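PDB 2Z61: (5-formylfuran-3-yl)methyl phosphate transaminase from Methanococcus jannaschii, which catalyses the pyridoxal-phosphate-dependent transamination between 4-(hydroxymethyl)-2-furancarboxaldehyde phosphate and alanine in methanofuran biosynthesis, yielding pyruvate and the amine precursor of its furan moiety. Local coordinates for residues Lys294-Glu299 / Arg363-Leu368; Asp283-Leu288 / Asn352-Ile357. All blocks are in the same frame, centred on the assembly; numbering follows the deposited sequence.

Followed from the N terminus, the chain first passes the large mixed sheet and then enters the long helix 269-295, which supplies residues 283-288 to contact 2 and whose last turn, with the loop after it, forms one side of contact 1 (294-299). The chain next makes the small antiparallel sheet and helix 317-328, then returns through 352-357, where helix 354-368 begins, to contact 2, and last to contact 1 through residues 363-368. Each contact closes a loop of 63 residues, and the two loops cross rather than nest. Because earlier segment meets earlier and later meets later, the two helices run in the same general sense, joined at two places whose centres lie 16 Å apart.

Contact 1 (Lys294-Glu299 / Arg363-Leu368); sequences KDFGWE and RIKEFL
F296 and W298, on either side of G297, the positive-phi residue of the Schellman motif that finishes the long helix 269-295, pack against the last helix, 354-368, in the C-terminal small domain of this class I aminotransferase. G297 makes the turn: its positive phi (74°) suits a residue without a side chain, and its N gives a weak hydrogen bond back to K294 O. Beyond the turn the chain brings W298 alongside F296, so that F296 CB rests over the centre of the indole, 3.7 Å above its plane. The F296 ring reaches toward the helix with CG anti to its own carbonyl carbon (chi1 -69°). There L368 CD1 lies over one face, 4.0 Å from the ring centroid and 29° off the normal, a CH-pi contact. K365 meets the ring differently, with CB in the ring plane at the edge, 3.5 Å from F296 CE2. A flat ring can thus take one aliphatic carbon over its face and another at its edge. The branched side chain of I364 suits its place too, since CG2 touches both aromatics, at 3.9 Å from F296 CE1; I364 is buried and also packs on L324 of helix 317-328. W298 extends the apolar patch to P311 and I313. The extended K365 chain brings NZ to 4.8 Å from D295 OD1, a distance at which attraction between opposite charges may still be felt; D295 OD2 is bridged to K291. The six-membered half of the indole meets both aliphatic partners, with W298 CH2 against I364 CG2 and W298 CZ2 4.0 Å from L368 CD1.

Contact 2 (Asp283-Leu288 / Asn352-Ile357); sequences DRRRRL and NSYENI
Y354 sends its ring to helix 269-295 with CG anti to its backbone N (chi1 -170°), while in R284 a bend at chi3 (120°) turns NE back over that ring and the guanidinium follows. The result is a cation-pi contact at the start of helix 354-368 in the small domain, with R284 CZ 3.5 Å from the Y354 ring centroid. R284 NH2 is modelled too close to the ring, so the closeness and tilt of the group are less sure; its NH1 is salt-bridged to E281. The opposite ring face is taken by L288, whose CD1 lies 3.8 Å from the centroid in a CH-pi contact and also touches I357 CG2. An aromatic ring can receive a cation and a methyl on its two faces, and the tyrosine adds its OH, 3.5 Å from L288 CG. R285 extends from CG to NE and slides past the tyrosine, its CG near the ring edge. N352 O stands 3.1 Å above its guanidinium plane, over the centre; with the N-H bonds badly angled toward this oxygen, the attraction is probably electrostatic. NH2 has a salt bridge to D40. Aliphatic at its base, R285 also packs CB on I357 CD1, at 4.1 Å. S353 takes the N-cap position, its OG accepting from N356 N, though the place of that oxygen is less sure. A water accepts from R285 NH2 at 2.8 Å; its contact with Y354 N, 2.5 Å, is unusually short and less sure.

Contact 1 (Lys294-Glu299 / Arg363-Leu368)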
loop_
_atom_site.group_PDB
_atom_site.type_symbol
_atom_site.label_atom_id
_atom_site.label_comp_id
_atom_site.label_asym_id
_atom_site.label_seq_id
_atom_site.Cartn_x
_atom_site.Cartn_y
_atom_site.Cartn_z
ATOM N N LYS A 294 28.388 -11.873 25.469
ATOM C CA LYS A 294 29.661 -11.519 26.087
ATOM C C LYS A 294 30.363 -12.808 26.498
ATOM O O LYS A 294 31.589 -12.909 26.455
ATOM C CB LYS A 294 29.430 -10.636 27.315
ATOM C CG LYS A 294 30.700 -10.021 27.876
ATOM C CD LYS A 294 30.424 -9.192 29.119
ATOM C CE LYS A 294 29.979 -10.067 30.286
ATOM N NZ LYS A 294 29.914 -9.300 31.565
ATOM N N ASP A 295 29.563 -13.791 26.889
ATOM C CA ASP A 295 30.068 -15.091 27.301
ATOM C C ASP A 295 30.674 -15.778 26.075
ATOM O O ASP A 295 31.739 -16.385 26.148
ATOM C CB ASP A 295 28.913 -15.917 27.865
ATOM C CG ASP A 295 29.374 -17.181 28.550
ATOM O OD1 ASP A 295 29.883 -18.083 27.854
ATOM O OD2 ASP A 295 29.222 -17.270 29.787
ATOM N N PHE A 296 29.984 -15.661 24.945
ATOM C CA PHE A 296 30.426 -16.251 23.687
ATOM C C PHE A 296 31.681 -15.564 23.158
ATOM O O PHE A 296 32.254 -15.987 22.155
ATOM C CB PHE A 296 29.315 -16.134 22.634
ATOM C CG PHE A 296 28.108 -16.994 22.907
ATOM C CD1 PHE A 296 26.852 -16.597 22.467
ATOM C CD2 PHE A 296 28.229 -18.212 23.575
ATOM C CE1 PHE A 296 25.733 -17.396 22.686
ATOM C CE2 PHE A 296 27.112 -19.021 23.798
ATOM C CZ PHE A 296 25.863 -18.611 23.352
ATOM N N GLY A 297 32.100 -14.497 23.828
ATOM C CA GLY A 297 33.278 -13.778 23.378
ATOM C C GLY A 297 33.008 -12.949 22.134
ATOM O O GLY A 297 33.945 -12.544 21.439
ATOM N N TRP A 298 31.732 -12.698 21.843
ATOM C CA TRP A 298 31.355 -11.898 20.678
ATOM C C TRP A 298 31.386 -10.408 21.007
ATOM O O TRP A 298 31.300 -10.019 22.171
ATOM C CB TRP A 298 29.953 -12.271 20.185
ATOM C CG TRP A 298 29.841 -13.649 19.615
ATOM C CD1 TRP A 298 30.860 -14.438 19.163
ATOM C CD2 TRP A 298 28.631 -14.376 19.369
ATOM N NE1 TRP A 298 30.360 -15.610 18.647
ATOM C CE2 TRP A 298 28.995 -15.599 18.761
ATOM C CE3 TRP A 298 27.274 -14.111 19.601
ATOM C CZ2 TRP A 298 28.051 -16.557 18.380
ATOM C CZ3 TRP A 298 26.333 -15.064 19.222
ATOM C CH2 TRP A 298 26.727 -16.275 18.617
ATOM N N GLU A 299 31.500 -9.576 19.975
ATOM C CA GLU A 299 31.544 -8.133 20.170
ATOM C C GLU A 299 30.289 -7.405 19.709
ATOM O O GLU A 299 29.754 -7.676 18.632
ATOM C CB GLU A 299 32.749 -7.531 19.444
ATOM C CG GLU A 299 34.067 -7.680 20.176
ATOM C CD GLU A 299 35.206 -7.014 19.437
ATOM O OE1 GLU A 299 35.069 -5.822 19.085
ATOM O OE2 GLU A 299 36.238 -7.678 19.207
ATOM N N ARG A 363 21.758 -23.753 23.084
ATOM C CA ARG A 363 22.156 -24.602 21.965
ATOM C C ARG A 363 23.393 -24.024 21.288
ATOM O O ARG A 363 24.333 -24.752 20.972
ATOM C CB ARG A 363 21.027 -24.712 20.941
ATOM C CG ARG A 363 19.798 -25.456 21.433
ATOM C CD ARG A 363 18.792 -25.632 20.306
ATOM N NE ARG A 363 17.554 -26.261 20.758
ATOM C CZ ARG A 363 16.515 -26.521 19.970
ATOM N NH1 ARG A 363 16.560 -26.211 18.682
ATOM N NH2 ARG A 363 15.430 -27.091 20.472
ATOM N N ILE A 364 23.389 -22.712 21.068
ATOM C CA ILE A 364 24.519 -22.046 20.430
ATOM C C ILE A 364 25.780 -22.231 21.272
ATOM O O ILE A 364 26.876 -22.376 20.736
ATOM C CB ILE A 364 24.242 -20.537 20.235
ATOM C CG1 ILE A 364 23.016 -20.347 19.335
ATOM C CG2 ILE A 364 25.461 -19.855 19.621
ATOM C CD1 ILE A 364 22.585 -18.908 19.171
ATOM N N LYS A 365 25.622 -22.223 22.592
ATOM C CA LYS A 365 26.760 -22.414 23.481
ATOM C C LYS A 365 27.289 -23.833 23.307
ATOM O O LYS A 365 28.494 -24.072 23.398
ATOM C CB LYS A 365 26.351 -22.197 24.941
ATOM C CG LYS A 365 27.500 -22.357 25.931
ATOM C CD LYS A 365 27.049 -22.108 27.363
ATOM C CE LYS A 365 28.215 -22.219 28.340
ATOM N NZ LYS A 365 27.791 -21.980 29.750
ATOM N N GLU A 366 26.380 -24.770 23.052
ATOM C CA GLU A 366 26.754 -26.167 22.859
ATOM C C GLU A 366 27.355 -26.360 21.469
ATOM O O GLU A 366 28.002 -27.367 21.190
ATOM C CB GLU A 366 25.527 -27.069 23.015
ATOM C CG GLU A 366 24.840 -26.956 24.364
ATOM C CD GLU A 366 23.754 -27.998 24.554
ATOM O OE1 GLU A 366 22.853 -28.085 23.691
ATOM O OE2 GLU A 366 23.796 -28.726 25.569
ATOM N N PHE A 367 27.134 -25.380 20.602
ATOM C CA PHE A 367 27.642 -25.420 19.237
ATOM C C PHE A 367 29.061 -24.866 19.166
ATOM O O PHE A 367 29.863 -25.287 18.332
ATOM C CB PHE A 367 26.729 -24.600 18.324
ATOM C CG PHE A 367 27.221 -24.486 16.910
ATOM C CD1 PHE A 367 27.207 -25.587 16.063
ATOM C CD2 PHE A 367 27.700 -23.273 16.425
ATOM C CE1 PHE A 367 27.664 -25.483 14.749
ATOM C CE2 PHE A 367 28.160 -23.158 15.115
ATOM C CZ PHE A 367 28.141 -24.265 14.275
ATOM N N LEU A 368 29.365 -23.924 20.050
ATOM C CA LEU A 368 30.676 -23.296 20.072
ATOM C C LEU A 368 31.715 -24.082 20.856
ATOM O O LEU A 368 32.895 -24.072 20.512
ATOM C CB LEU A 368 30.558 -21.875 20.628
ATOM C CG LEU A 368 29.581 -20.989 19.845
ATOM C CD1 LEU A 368 29.395 -19.654 20.554
ATOM C CD2 LEU A 368 30.108 -20.784 18.429
#

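Contact 2 (Asp283-Leu288 / Asn352-Ile357)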
loop_
_atom_site.group_PDB
_atom_site.type_symbol
_atom_site.label_atom_id
_atom_site.label_comp_id
_atom_site.label_asym_id
_atom_site.label_seq_id
_atom_site.Cartn_x
_atom_site.Cartn_y
_atom_site.Cartn_z
ATOM N N ASP A 283 13.184 -5.854 27.432
ATOM C CA ASP A 283 14.445 -5.511 28.077
ATOM C C ASP A 283 15.012 -6.698 28.853
ATOM O O ASP A 283 16.229 -6.901 28.894
ATOM C CB ASP A 283 14.254 -4.306 29.001
ATOM C CG ASP A 283 15.562 -3.812 29.588
ATOM O OD1 ASP A 283 16.580 -3.829 28.866
ATOM O OD2 ASP A 283 15.574 -3.392 30.764
ATOM N N ARG A 284 14.133 -7.486 29.467
ATOM C CA ARG A 284 14.584 -8.655 30.210
ATOM C C ARG A 284 15.245 -9.609 29.214
ATOM O O ARG A 284 16.280 -10.214 29.499
ATOM C CB ARG A 284 13.403 -9.354 30.887
ATOM C CG ARG A 284 13.827 -10.353 31.955
ATOM C CD ARG A 284 12.635 -11.030 32.610
ATOM N NE ARG A 284 12.635 -12.481 32.451
ATOM C CZ ARG A 284 11.668 -13.161 31.840
ATOM N NH1 ARG A 284 10.624 -12.521 31.336
ATOM N NH2 ARG A 284 11.749 -14.480 31.730
ATOM N N ARG A 285 14.640 -9.728 28.037
ATOM C CA ARG A 285 15.161 -10.595 26.990
ATOM C C ARG A 285 16.492 -10.069 26.462
ATOM O O ARG A 285 17.445 -10.825 26.275
ATOM C CB ARG A 285 14.161 -10.671 25.845
ATOM C CG ARG A 285 12.782 -11.160 26.255
ATOM C CD ARG A 285 11.805 -10.943 25.122
ATOM N NE ARG A 285 10.536 -11.618 25.330
ATOM C CZ ARG A 285 9.538 -11.591 24.455
ATOM N NH1 ARG A 285 9.678 -10.916 23.315
ATOM N NH2 ARG A 285 8.405 -12.241 24.715
ATOM N N ARG A 286 16.552 -8.762 26.221
ATOM C CA ARG A 286 17.766 -8.141 25.703
ATOM C C ARG A 286 18.974 -8.419 26.605
ATOM O O ARG A 286 20.085 -8.675 26.118
ATOM C CB ARG A 286 17.542 -6.634 25.561
ATOM C CG ARG A 286 18.795 -5.840 25.286
ATOM C CD ARG A 286 18.514 -4.353 25.377
ATOM N NE ARG A 286 18.678 -3.878 26.746
ATOM C CZ ARG A 286 19.711 -3.160 27.168
ATOM N NH1 ARG A 286 20.686 -2.833 26.328
ATOM N NH2 ARG A 286 19.754 -2.755 28.429
ATOM N N ARG A 287 18.754 -8.371 27.913
ATOM C CA ARG A 287 19.827 -8.611 28.868
ATOM C C ARG A 287 20.279 -10.069 28.832
ATOM O O ARG A 287 21.467 -10.359 28.959
ATOM C CB ARG A 287 19.369 -8.230 30.281
ATOM C CG ARG A 287 19.182 -6.728 30.483
ATOM C CD ARG A 287 18.627 -6.407 31.867
ATOM N NE ARG A 287 18.270 -4.994 32.006
ATOM C CZ ARG A 287 19.137 -3.987 31.944
ATOM N NH1 ARG A 287 20.429 -4.225 31.750
ATOM N NH2 ARG A 287 18.711 -2.736 32.069
ATOM N N LEU A 288 19.327 -10.980 28.649
ATOM C CA LEU A 288 19.634 -12.403 28.584
ATOM C C LEU A 288 20.519 -12.646 27.366
ATOM O O LEU A 288 21.502 -13.385 27.438
ATOM C CB LEU A 288 18.347 -13.224 28.446
ATOM C CG LEU A 288 18.408 -14.739 28.687
ATOM C CD1 LEU A 288 17.271 -15.404 27.931
ATOM C CD2 LEU A 288 19.731 -15.311 28.214
ATOM N N ASN A 352 11.002 -13.204 20.584
ATOM C CA ASN A 352 10.495 -14.547 20.778
ATOM C C ASN A 352 10.384 -14.653 22.302
ATOM O O ASN A 352 11.045 -13.900 23.017
ATOM C CB ASN A 352 11.499 -15.559 20.173
ATOM C CG ASN A 352 10.889 -16.927 19.949
ATOM O OD1 ASN A 352 10.081 -17.388 20.752
ATOM N ND2 ASN A 352 11.283 -17.592 18.863
ATOM N N SER A 353 9.522 -15.542 22.786
ATOM C CA SER A 353 9.329 -15.819 24.211
ATOM C C SER A 353 10.686 -15.924 24.915
ATOM O O SER A 353 11.650 -16.406 24.332
ATOM C CB SER A 353 8.601 -17.216 24.391
ATOM O OG SER A 353 9.394 -18.408 24.156
ATOM N N TYR A 354 10.743 -15.558 26.186
ATOM C CA TYR A 354 11.987 -15.684 26.939
ATOM C C TYR A 354 12.577 -17.114 26.943
ATOM O O TYR A 354 13.761 -17.318 26.665
ATOM C CB TYR A 354 11.708 -15.253 28.367
ATOM C CG TYR A 354 12.934 -15.097 29.223
ATOM C CD1 TYR A 354 13.733 -13.956 29.130
ATOM C CD2 TYR A 354 13.315 -16.097 30.117
ATOM C CE1 TYR A 354 14.883 -13.816 29.907
ATOM C CE2 TYR A 354 14.459 -15.972 30.896
ATOM C CZ TYR A 354 15.236 -14.830 30.788
ATOM O OH TYR A 354 16.362 -14.703 31.567
ATOM N N GLU A 355 11.735 -18.090 27.274
ATOM C CA GLU A 355 12.156 -19.488 27.325
ATOM C C GLU A 355 12.772 -19.965 26.009
ATOM O O GLU A 355 13.856 -20.549 26.005
ATOM C CB GLU A 355 10.971 -20.377 27.702
ATOM C CG GLU A 355 9.774 -20.209 26.792
ATOM C CD GLU A 355 8.584 -21.034 27.239
ATOM O OE1 GLU A 355 8.709 -22.278 27.306
ATOM O OE2 GLU A 355 7.522 -20.433 27.523
ATOM N N ASN A 356 12.088 -19.718 24.895
ATOM C CA ASN A 356 12.608 -20.120 23.591
ATOM C C ASN A 356 13.988 -19.511 23.351
ATOM O O ASN A 356 14.878 -20.169 22.811
ATOM C CB ASN A 356 11.654 -19.688 22.473
ATOM C CG ASN A 356 10.382 -20.520 22.432
ATOM O OD1 ASN A 356 9.451 -20.222 21.679
ATOM N ND2 ASN A 356 10.339 -21.576 23.235
ATOM N N ILE A 357 14.168 -18.257 23.753
ATOM C CA ILE A 357 15.450 -17.589 23.568
ATOM C C ILE A 357 16.548 -18.256 24.401
ATOM O O ILE A 357 17.685 -18.400 23.944
ATOM C CB ILE A 357 15.351 -16.088 23.944
ATOM C CG1 ILE A 357 14.359 -15.385 23.009
ATOM C CG2 ILE A 357 16.722 -15.425 23.833
ATOM C CD1 ILE A 357 14.144 -13.918 23.320
HETATM O O HOH W 1 9.242 -13.688 26.899
#